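Local coordinates for DUF3829 domain-containing protein (Bacteroides thetaiotaomicron, PDB 3RH3) that is of unknown function but folds as an all-helical bacterial protein combining a DUF6845 region with a DUF3829-like C-terminal region, and is probably a lipoprotein, at residues Ser16-Tyr21 with Pro145-Ala150; Ser171-Ser176 with Ala197-Glu202; Leu42-Gln47 with Asp101-Phe106; Gln175-Leu180 with Val190-Lys195. All blocks are in the same frame, centred on the assembly; numbering follows the deposited sequence. Where two conformers were deposited one is given.

Interaction 1 of 4, residues Ser16-Tyr21 with Pro145-Ala150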
# COMPACT_ATOMS: atom_id res chain seq x y z
N SER A 16 12.22 -15.72 8.50
CA SER A 16 11.28 -15.18 9.48
C SER A 16 11.64 -13.73 9.87
O SER A 16 10.75 -12.97 10.23
CB SER A 16 11.16 -16.07 10.70
OG SER A 16 12.40 -16.23 11.36
N LYS A 17 12.91 -13.33 9.71
CA LYS A 17 13.37 -11.96 9.99
C LYS A 17 12.93 -11.05 8.84
O LYS A 17 12.59 -9.91 9.08
CB LYS A 17 14.89 -11.93 10.23
CG LYS A 17 15.24 -12.24 11.67
CD LYS A 17 16.67 -12.69 11.81
CE LYS A 17 16.96 -13.34 13.14
N VAL A 18 12.85 -11.59 7.61
CA VAL A 18 12.34 -10.88 6.42
C VAL A 18 10.82 -10.60 6.63
O VAL A 18 10.35 -9.48 6.38
CB VAL A 18 12.61 -11.67 5.11
CG1 VAL A 18 11.77 -11.13 3.94
CG2 VAL A 18 14.09 -11.66 4.75
N ILE A 19 10.07 -11.61 7.10
CA ILE A 19 8.63 -11.52 7.35
C ILE A 19 8.37 -10.49 8.46
O ILE A 19 7.53 -9.61 8.26
CB ILE A 19 8.02 -12.93 7.68
CG1 ILE A 19 8.18 -13.94 6.51
CG2 ILE A 19 6.54 -12.85 8.13
CD1 ILE A 19 7.69 -13.45 5.16
N ASN A 20 9.12 -10.58 9.59
CA ASN A 20 8.99 -9.64 10.70
C ASN A 20 9.32 -8.21 10.24
O ASN A 20 8.65 -7.27 10.66
CB ASN A 20 9.86 -10.04 11.89
CG ASN A 20 9.97 -8.92 12.90
OD1 ASN A 20 8.96 -8.36 13.35
ND2 ASN A 20 11.18 -8.50 13.21
N TYR A 21 10.35 -8.04 9.39
CA TYR A 21 10.69 -6.71 8.88
C TYR A 21 9.51 -6.15 8.08
O TYR A 21 9.14 -4.98 8.26
CB TYR A 21 11.97 -6.74 8.02
CG TYR A 21 12.38 -5.34 7.63
CD1 TYR A 21 13.16 -4.56 8.48
CD2 TYR A 21 11.88 -4.74 6.47
CE1 TYR A 21 13.53 -3.26 8.13
CE2 TYR A 21 12.21 -3.43 6.14
CZ TYR A 21 13.04 -2.70 6.97
OH TYR A 21 13.39 -1.41 6.64
N PRO A 145 8.93 -9.14 -3.48
CA PRO A 145 9.55 -10.41 -3.90
C PRO A 145 10.37 -11.10 -2.80
O PRO A 145 10.53 -12.33 -2.82
CB PRO A 145 10.45 -10.00 -5.06
CG PRO A 145 10.72 -8.54 -4.83
CD PRO A 145 9.48 -8.00 -4.26
N LEU A 146 10.85 -10.32 -1.82
CA LEU A 146 11.65 -10.83 -0.70
C LEU A 146 10.76 -11.54 0.32
O LEU A 146 11.12 -12.63 0.77
CB LEU A 146 12.43 -9.69 -0.04
CG LEU A 146 13.47 -9.00 -0.95
CD1 LEU A 146 13.95 -7.71 -0.33
CD2 LEU A 146 14.64 -9.93 -1.26
N THR A 147 9.61 -10.94 0.66
CA THR A 147 8.61 -11.51 1.58
C THR A 147 8.08 -12.80 0.93
O THR A 147 7.92 -13.80 1.63
CB THR A 147 7.52 -10.45 1.89
OG1 THR A 147 8.14 -9.35 2.55
CG2 THR A 147 6.41 -10.98 2.77
N GLU A 148 7.87 -12.79 -0.39
CA GLU A 148 7.39 -13.91 -1.20
C GLU A 148 8.36 -15.11 -1.12
O GLU A 148 7.92 -16.22 -0.86
CB GLU A 148 7.22 -13.47 -2.67
CG GLU A 148 6.35 -14.35 -3.55
CD GLU A 148 6.08 -13.79 -4.93
OE1 GLU A 148 5.81 -12.57 -5.05
OE2 GLU A 148 6.09 -14.59 -5.90
N GLN A 149 9.65 -14.88 -1.33
CA GLN A 149 10.70 -15.89 -1.24
C GLN A 149 10.75 -16.47 0.18
O GLN A 149 10.87 -17.68 0.35
CB GLN A 149 12.05 -15.29 -1.66
CG GLN A 149 13.22 -16.29 -1.72
CD GLN A 149 13.00 -17.41 -2.72
OE1 GLN A 149 12.68 -17.18 -3.89
NE2 GLN A 149 13.19 -18.65 -2.27
N ALA A 150 10.64 -15.60 1.21
CA ALA A 150 10.66 -16.03 2.60
C ALA A 150 9.43 -16.89 2.91
O ALA A 150 9.57 -17.93 3.56
CB ALA A 150 10.72 -14.83 3.53

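Interaction 2 of 4, residues Ser171-Ser176 with Ala197-Glu202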
# COMPACT_ATOMS: atom_id res chain seq x y z
N SER A 171 -3.38 -9.71 -2.36
CA SER A 171 -3.57 -8.72 -1.31
C SER A 171 -2.59 -7.58 -1.48
O SER A 171 -2.97 -6.43 -1.29
CB SER A 171 -3.43 -9.36 0.07
OG SER A 171 -4.64 -10.04 0.34
N GLY A 172 -1.35 -7.91 -1.81
CA GLY A 172 -0.30 -6.94 -2.10
C GLY A 172 -0.65 -6.10 -3.31
O GLY A 172 -0.54 -4.87 -3.27
N THR A 173 -1.13 -6.74 -4.38
CA THR A 173 -1.54 -6.04 -5.62
C THR A 173 -2.72 -5.11 -5.34
O THR A 173 -2.69 -3.97 -5.79
CB THR A 173 -1.84 -7.05 -6.74
OG1 THR A 173 -0.74 -7.96 -6.81
CG2 THR A 173 -1.96 -6.38 -8.10
N VAL A 174 -3.71 -5.55 -4.50
CA VAL A 174 -4.86 -4.74 -4.15
C VAL A 174 -4.38 -3.47 -3.40
O VAL A 174 -4.81 -2.34 -3.72
CB VAL A 174 -5.94 -5.53 -3.35
CG1 VAL A 174 -6.94 -4.59 -2.67
CG2 VAL A 174 -6.67 -6.53 -4.25
N GLN A 175 -3.47 -3.66 -2.43
CA GLN A 175 -2.89 -2.60 -1.62
C GLN A 175 -2.16 -1.58 -2.54
O GLN A 175 -2.32 -0.37 -2.34
CB GLN A 175 -1.94 -3.21 -0.58
CG GLN A 175 -1.12 -2.19 0.21
CD GLN A 175 -0.24 -2.86 1.24
OE1 GLN A 175 -0.49 -2.77 2.43
NE2 GLN A 175 0.79 -3.55 0.80
N SER A 176 -1.39 -2.06 -3.54
CA SER A 176 -0.73 -1.17 -4.52
C SER A 176 -1.77 -0.35 -5.32
O SER A 176 -1.60 0.87 -5.50
CB SER A 176 0.15 -1.96 -5.49
OG SER A 176 1.24 -2.55 -4.81
N ALA A 197 -4.34 -5.20 -14.48
CA ALA A 197 -3.97 -6.26 -15.42
C ALA A 197 -3.14 -7.33 -14.68
O ALA A 197 -3.34 -8.52 -14.89
CB ALA A 197 -3.20 -5.68 -16.59
N GLU A 198 -2.22 -6.89 -13.80
CA GLU A 198 -1.40 -7.77 -12.95
C GLU A 198 -2.33 -8.60 -12.04
O GLU A 198 -2.25 -9.83 -12.01
CB GLU A 198 -0.38 -6.93 -12.14
CG GLU A 198 0.50 -7.74 -11.19
CD GLU A 198 1.49 -6.95 -10.34
OE1 GLU A 198 2.30 -6.20 -10.93
OE2 GLU A 198 1.48 -7.12 -9.10
N LEU A 199 -3.27 -7.93 -11.38
CA LEU A 199 -4.28 -8.56 -10.51
C LEU A 199 -5.16 -9.58 -11.27
O LEU A 199 -5.45 -10.65 -10.72
CB LEU A 199 -5.16 -7.50 -9.84
CG LEU A 199 -6.20 -8.02 -8.79
CD1 LEU A 199 -5.52 -8.91 -7.75
CD2 LEU A 199 -6.89 -6.86 -8.10
N GLU A 200 -5.57 -9.25 -12.53
CA GLU A 200 -6.40 -10.12 -13.36
C GLU A 200 -5.62 -11.39 -13.71
O GLU A 200 -6.20 -12.47 -13.72
CB GLU A 200 -6.88 -9.37 -14.63
CG GLU A 200 -7.51 -10.23 -15.72
CD GLU A 200 -9.01 -10.48 -15.63
OE1 GLU A 200 -9.55 -10.50 -14.50
OE2 GLU A 200 -9.63 -10.68 -16.69
N LYS A 201 -4.34 -11.25 -13.99
CA LYS A 201 -3.45 -12.36 -14.33
C LYS A 201 -3.27 -13.27 -13.10
O LYS A 201 -3.34 -14.49 -13.23
CB LYS A 201 -2.09 -11.80 -14.82
CG LYS A 201 -1.29 -12.72 -15.71
CD LYS A 201 0.02 -12.06 -16.15
N GLU A 202 -3.10 -12.68 -11.91
CA GLU A 202 -2.95 -13.42 -10.64
C GLU A 202 -4.25 -14.16 -10.30
O GLU A 202 -4.22 -15.30 -9.83
CB GLU A 202 -2.58 -12.47 -9.49
CG GLU A 202 -1.19 -11.86 -9.57
CD GLU A 202 -0.95 -10.66 -8.67
OE1 GLU A 202 -1.82 -10.34 -7.83
OE2 GLU A 202 0.14 -10.05 -8.79

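Interaction 3 of 4, residues Leu42-Gln47 with Asp101-Phe106. With EDO (1,2-ethanediol), chain D.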
# COMPACT_ATOMS: atom_id res chain seq x y z
N LEU A 42 -5.11 17.68 3.12
CA LEU A 42 -5.26 18.32 1.80
C LEU A 42 -6.67 18.89 1.65
O LEU A 42 -6.83 20.00 1.14
CB LEU A 42 -4.97 17.33 0.65
CG LEU A 42 -3.51 16.93 0.42
CD1 LEU A 42 -3.42 15.78 -0.59
CD2 LEU A 42 -2.66 18.12 -0.02
N GLY A 43 -7.66 18.13 2.14
CA GLY A 43 -9.06 18.52 2.15
C GLY A 43 -9.28 19.79 2.95
O GLY A 43 -9.94 20.71 2.46
N TYR A 44 -8.64 19.87 4.15
CA TYR A 44 -8.72 21.04 5.01
C TYR A 44 -8.15 22.27 4.30
O TYR A 44 -8.77 23.34 4.34
CB TYR A 44 -7.99 20.80 6.35
CG TYR A 44 -8.23 21.90 7.36
CD1 TYR A 44 -7.42 23.04 7.39
CD2 TYR A 44 -9.28 21.83 8.27
CE1 TYR A 44 -7.65 24.07 8.30
CE2 TYR A 44 -9.52 22.85 9.19
CZ TYR A 44 -8.70 23.97 9.21
OH TYR A 44 -8.94 24.98 10.11
N MSE A 45 -7.00 22.11 3.62
CA MSE A 45 -6.30 23.18 2.90
C MSE A 45 -7.01 23.66 1.64
O MSE A 45 -6.62 24.69 1.08
CB MSE A 45 -4.89 22.74 2.55
CG MSE A 45 -4.03 22.53 3.78
SE MSE A 45 -2.35 21.74 3.29
CE MSE A 45 -1.43 23.30 2.62
N GLU A 46 -8.04 22.93 1.18
CA GLU A 46 -8.85 23.28 0.02
C GLU A 46 -10.03 24.15 0.41
O GLU A 46 -10.50 24.96 -0.40
CB GLU A 46 -9.37 22.03 -0.68
CG GLU A 46 -8.31 21.28 -1.47
CD GLU A 46 -8.73 19.90 -1.94
OE1 GLU A 46 -9.71 19.35 -1.40
OE2 GLU A 46 -8.07 19.37 -2.87
N GLN A 47 -10.52 23.97 1.67
CA GLN A 47 -11.68 24.66 2.23
C GLN A 47 -11.52 26.18 2.13
O GLN A 47 -10.62 26.77 2.75
CB GLN A 47 -11.97 24.24 3.70
CG GLN A 47 -12.08 22.72 3.94
CD GLN A 47 -13.24 22.04 3.23
OE1 GLN A 47 -14.36 22.00 3.74
NE2 GLN A 47 -12.97 21.44 2.08
N ASP A 101 4.85 20.47 8.01
CA ASP A 101 5.42 21.80 8.28
C ASP A 101 4.66 22.84 7.46
O ASP A 101 4.30 23.90 7.99
CB ASP A 101 6.92 21.86 7.95
N ASN A 102 4.41 22.52 6.17
CA ASN A 102 3.67 23.35 5.23
C ASN A 102 2.24 23.54 5.71
O ASN A 102 1.72 24.65 5.59
CB ASN A 102 3.69 22.76 3.84
CG ASN A 102 4.97 22.97 3.08
OD1 ASN A 102 5.79 23.82 3.40
ND2 ASN A 102 5.15 22.22 2.00
N PHE A 103 1.63 22.49 6.30
CA PHE A 103 0.27 22.55 6.84
C PHE A 103 0.22 23.51 8.05
O PHE A 103 -0.71 24.31 8.12
CB PHE A 103 -0.26 21.16 7.22
CG PHE A 103 -1.63 21.17 7.87
CD1 PHE A 103 -2.72 21.76 7.24
CD2 PHE A 103 -1.83 20.57 9.11
CE1 PHE A 103 -3.98 21.77 7.84
CE2 PHE A 103 -3.10 20.58 9.71
CZ PHE A 103 -4.16 21.18 9.07
N ASN A 104 1.19 23.43 8.98
CA ASN A 104 1.22 24.33 10.15
C ASN A 104 1.50 25.79 9.72
O ASN A 104 0.94 26.72 10.33
CB ASN A 104 2.23 23.85 11.20
CG ASN A 104 1.73 22.67 12.02
OD1 ASN A 104 0.56 22.59 12.42
ND2 ASN A 104 2.63 21.75 12.34
N LYS A 105 2.32 25.98 8.65
CA LYS A 105 2.62 27.28 8.05
C LYS A 105 1.35 27.84 7.40
O LYS A 105 1.04 29.02 7.56
CB LYS A 105 3.76 27.17 7.03
N PHE A 106 0.58 26.95 6.73
CA PHE A 106 -0.70 27.25 6.08
C PHE A 106 -1.73 27.84 7.08
O PHE A 106 -2.40 28.82 6.74
CB PHE A 106 -1.26 25.99 5.39
CG PHE A 106 -2.67 26.10 4.84
CD1 PHE A 106 -2.90 26.54 3.54
CD2 PHE A 106 -3.77 25.76 5.63
CE1 PHE A 106 -4.20 26.64 3.04
CE2 PHE A 106 -5.07 25.89 5.13
CZ PHE A 106 -5.27 26.33 3.85
C1 EDO D . -9.82 16.41 -5.04
O1 EDO D . -8.53 17.04 -4.97
C2 EDO D . -9.71 14.88 -5.06
O2 EDO D . -9.13 14.31 -6.26

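Interaction 4 of 4, residues Gln175-Leu180 with Val190-Lys195. With EDO (1,2-ethanediol), chain E.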
# COMPACT_ATOMS: atom_id res chain seq x y z
N GLN A 175 -3.47 -3.66 -2.43
CA GLN A 175 -2.89 -2.60 -1.62
C GLN A 175 -2.16 -1.58 -2.54
O GLN A 175 -2.32 -0.37 -2.34
CB GLN A 175 -1.94 -3.21 -0.58
CG GLN A 175 -1.12 -2.19 0.21
CD GLN A 175 -0.24 -2.86 1.24
OE1 GLN A 175 -0.49 -2.77 2.43
NE2 GLN A 175 0.79 -3.55 0.80
N SER A 176 -1.39 -2.06 -3.54
CA SER A 176 -0.73 -1.17 -4.52
C SER A 176 -1.77 -0.35 -5.32
O SER A 176 -1.60 0.87 -5.50
CB SER A 176 0.15 -1.96 -5.49
OG SER A 176 1.24 -2.55 -4.81
N ILE A 177 -2.87 -1.01 -5.75
CA ILE A 177 -3.93 -0.32 -6.51
C ILE A 177 -4.58 0.78 -5.64
O ILE A 177 -4.81 1.90 -6.14
CB ILE A 177 -4.99 -1.31 -7.06
CG1 ILE A 177 -4.34 -2.29 -8.06
CG2 ILE A 177 -6.14 -0.56 -7.76
CD1 ILE A 177 -5.11 -3.56 -8.30
N MSE A 178 -4.85 0.46 -4.34
CA MSE A 178 -5.47 1.42 -3.42
C MSE A 178 -4.53 2.59 -3.19
O MSE A 178 -4.99 3.73 -3.19
CB MSE A 178 -5.87 0.74 -2.11
CG MSE A 178 -7.17 -0.09 -2.28
SE MSE A 178 -8.71 1.08 -2.54
CE MSE A 178 -9.05 1.40 -0.70
N ASN A 179 -3.24 2.32 -3.06
CA ASN A 179 -2.22 3.36 -2.90
C ASN A 179 -2.19 4.30 -4.11
O ASN A 179 -2.14 5.52 -3.93
CB ASN A 179 -0.83 2.75 -2.68
CG ASN A 179 0.22 3.77 -2.33
OD1 ASN A 179 0.01 4.67 -1.52
ND2 ASN A 179 1.35 3.70 -2.97
N LEU A 180 -2.27 3.74 -5.33
CA LEU A 180 -2.30 4.53 -6.56
C LEU A 180 -3.58 5.33 -6.68
O LEU A 180 -3.55 6.48 -7.14
CB LEU A 180 -2.11 3.63 -7.79
CG LEU A 180 -0.69 3.03 -7.93
CD1 LEU A 180 -0.70 1.79 -8.84
CD2 LEU A 180 0.33 4.09 -8.35
N VAL A 190 -3.26 5.16 -15.36
CA VAL A 190 -2.43 4.30 -16.16
C VAL A 190 -1.74 3.24 -15.26
O VAL A 190 -1.76 2.06 -15.61
CB VAL A 190 -1.43 5.15 -17.02
CG1 VAL A 190 -0.40 5.90 -16.17
CG2 VAL A 190 -0.76 4.31 -18.11
N ARG A 191 -1.19 3.66 -14.09
CA ARG A 191 -0.57 2.73 -13.17
C ARG A 191 -1.67 1.86 -12.52
O ARG A 191 -1.48 0.65 -12.41
CB ARG A 191 0.30 3.46 -12.14
CG ARG A 191 1.52 4.13 -12.77
CD ARG A 191 2.79 3.61 -12.17
NE ARG A 191 3.94 4.04 -12.95
CZ ARG A 191 4.73 3.22 -13.65
NH1 ARG A 191 4.51 1.91 -13.66
NH2 ARG A 191 5.76 3.71 -14.33
N ILE A 192 -2.85 2.44 -12.19
CA ILE A 192 -3.94 1.60 -11.67
C ILE A 192 -4.24 0.51 -12.71
O ILE A 192 -4.31 -0.66 -12.32
CB ILE A 192 -5.23 2.37 -11.27
CG1 ILE A 192 -5.02 3.26 -10.04
CG2 ILE A 192 -6.43 1.42 -11.04
CD1 ILE A 192 -5.96 4.49 -10.02
N ASP A 193 -4.39 0.89 -14.02
CA ASP A 193 -4.70 -0.06 -15.09
C ASP A 193 -3.64 -1.16 -15.18
O ASP A 193 -4.00 -2.32 -15.28
CB ASP A 193 -4.89 0.64 -16.44
CG ASP A 193 -6.02 1.67 -16.47
OD1 ASP A 193 -6.97 1.54 -15.63
OD2 ASP A 193 -5.92 2.64 -17.27
N LEU A 194 -2.34 -0.80 -15.11
CA LEU A 194 -1.26 -1.78 -15.16
C LEU A 194 -1.38 -2.74 -13.98
O LEU A 194 -1.24 -3.94 -14.17
CB LEU A 194 0.12 -1.11 -15.17
CG LEU A 194 0.50 -0.43 -16.49
CD1 LEU A 194 1.59 0.58 -16.26
CD2 LEU A 194 0.93 -1.45 -17.50
N LYS A 195 -1.68 -2.23 -12.80
CA LYS A 195 -1.82 -3.09 -11.61
C LYS A 195 -3.10 -3.94 -11.66
O LYS A 195 -3.11 -5.07 -11.15
CB LYS A 195 -1.74 -2.29 -10.29
CG LYS A 195 -0.34 -1.76 -9.98
CD LYS A 195 0.53 -2.79 -9.28
CE LYS A 195 1.98 -2.36 -9.31
NZ LYS A 195 2.80 -3.05 -8.28
C1 EDO E . -0.29 9.51 1.24
O1 EDO E . 0.28 10.55 0.42
C2 EDO E . 0.56 8.24 1.21
O2 EDO E . -0.17 7.20 0.54
O HOH W 1 2.00 -4.75 -6.33

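Interaction 1 of 4, residues Ser16-Tyr21 with Pro145-Ala150
Val18 turns CG1 anti to its backbone N (chi1 165°), which sends this methyl toward Leu146 and Ala150, while in Ile19 the chi2 of -52° folds CD1 over toward Thr147. Each of the two methyls then meets a backbone carbonyl oxygen on the facing helix: Val18 CG1 lies 3.6 Å from Leu146 O, and Ile19 CD1 is equally near Thr147 O. The CB of Ala150 touches both methyls. It is 3.7 Å from Ile19 CD1 and 3.9 Å from Val18 CG1, a single methyl in contact with two branched side chains. The setting is an all-alpha bundle, in which helix 10-32 runs against the last third of helix 115-154 at 137°, steeply inclined but broadly antiparallel. Short side chains permit a close approach, with the segment axes 8.7 Å apart and Ile19 CA 5.8 Å from Thr147 CA. Thr147 offers its methyl to the interface, CG2 standing 3.7 Å from Ile19 CD1, and its hydroxyl is spent on the carbonyl of Leu143 one turn back in its own helix. Ile19 also packs on Glu151 and Leu154, and Leu146 reaches Phe77 and Val81 beyond the pair of helices.

Interaction 2 of 4, residues Ser171-Ser176 with Ala197-Glu202
Thr173 and Glu202 reach for each other tip to tip across an antiparallel helical hairpin, whose arms, helix 161-181 and helix 189-207, run at 163° with segment axes 9.7 Å apart. The threonine is the centre of the arrangement, because its two branches face different chemistry. OG1, beside the backbone N at chi1 -49°, meets the carboxylate of Glu202 nearly evenly: OE1 is 2.8 Å from Thr173 OG1 and OE2 is 3.0 Å from it. A hydrogen bond to OE1 fits this geometry, but Lys169 O, a turn back in the same helix, is also an acceptor for the one hydroxyl proton, and the choice remains unsettled. The other branch, CG2, is anti to the backbone N and crosses the side chain of Leu199, coming 3.8 Å from its CB. Glu198, extended from CG onward, crosses the threonine obliquely, its OE2 3.3 Å from Thr173 OG1 and close to the CG2 methyl as well. Leu199 continues inward toward Met170, Ile177 and Val229, the last on helix 216-240. Beside the threonine, Val174 completes the apolar side of the contact with its CG2 3.9 Å from Leu199 CD2.

Interaction 3 of 4, residues Leu42-Gln47 with Asp101-Phe106
Met45 and Phe106 form the heart of an apolar, aromatic-rich contact between two helices of the N-terminal region, far from the centre of the chain. Helix 35-46 and helix 79-111 run nearly parallel here, 26° apart, and their segment axes stand 11.2 Å from each other, a wide spacing filled by long side chains. Met45, a methionine carrying selenium in place of sulfur, lies along one face of the Phe106 ring: its CG sits 3.7 Å from the ring centroid and only 11° off the ring normal, a clear CH-pi contact. The two side chains slide past each other in opposite directions, so that the tip of the phenylalanine comes under the methionine backbone, with Phe106 CZ 3.4 Å from Met45 CA. A bend at chi3 (78°) brings the terminal methyl back toward the ring's CG-CD1 border, CE reaching 3.7 Å from Phe106 CD1. Selenium itself makes Met-aromatic contacts with both phenylalanines, its distance to the Phe106 centroid being 4.9 Å. Phe103 meets the first helix with its edge: Met45 CG lies 3.8 Å from its CD1, and Tyr44 CD1 is 3.7 Å from its CE1. The Tyr44 and Phe103 planes are almost perpendicular, but the approach is oblique. The carboxylate of neighbouring Glu46 is engaged outside this contact, in a salt bridge with Lys184 and hydrogen bonds with Tyr126 and a bound 1,2-ethanediol. With ring faces, ring edges and a polarisable thioether-type side chain as the partners, cohesion across this joint probably rests on dispersion and weak CH-pi attraction, without charge pairing between the two segments.

Interaction 4 of 4, residues Gln175-Leu180 with Val190-Lys195
Leu180 and Lys195 bury the most surface in this contact, and Ile192 follows. Leu180 points at the facing helix and spreads over three of its residues. CD1 lies 3.7 Å from Lys195 CG, CD2 approaches Arg191 CB, and the leucine CB rests 3.7 Å from Ile192 CG1. Ile192 meets Ile177 as well, the two side chains crossing at about a right angle with their CG2 methyls 3.8 Å apart. These residues lie near the turn of the hairpin formed by helix 161-181 and helix 189-207, where the segments run antiparallel at 169° and their axes come within 9.2 Å. Lys195 works along its whole length. Its CB presses on Ile177 CG1 at 3.4 Å, tighter than usual carbon contact, and a bend at chi2 (-84°) then turns the chain along the interface, past Leu180 and on to Ser176. There a water joins the amine to the serine hydroxyl. Lys195 NZ donates to this water over 2.7 Å. Ser176 OG is 2.8 Å from the same water. The serine hydroxyl also bonds to Gln137 of helix 115-154, while Lys195 touches Asp141 of that helix. The lysine thus behaves as an amphipathic residue, its methylenes serving as hydrocarbon filler between the helices while its probable positive charge is carried to a hydrated polar margin.

From the N terminus, helix 10-32 meets helix 115-154 in interaction 1, closing a loop of well over a hundred residues. Inside that span interaction 3 closes a smaller loop, tying helix 35-46 to helix 79-111 on the other side of the chain's centre, with about 38 Å between the two contact centres. Both belong to the DUF6845 region. Helix 115-154 then leads into helix 161-181, which pairs with helix 189-207 in the DUF3829-like region. Interaction 4 joins this hairpin near its turn and interaction 2 farther along, both starting from the same stretch of helix 161-181. The two share Gln175 and Ser176 and touch directly, Leu199 CD2 lying 3.8 Å from Ile177 CD1.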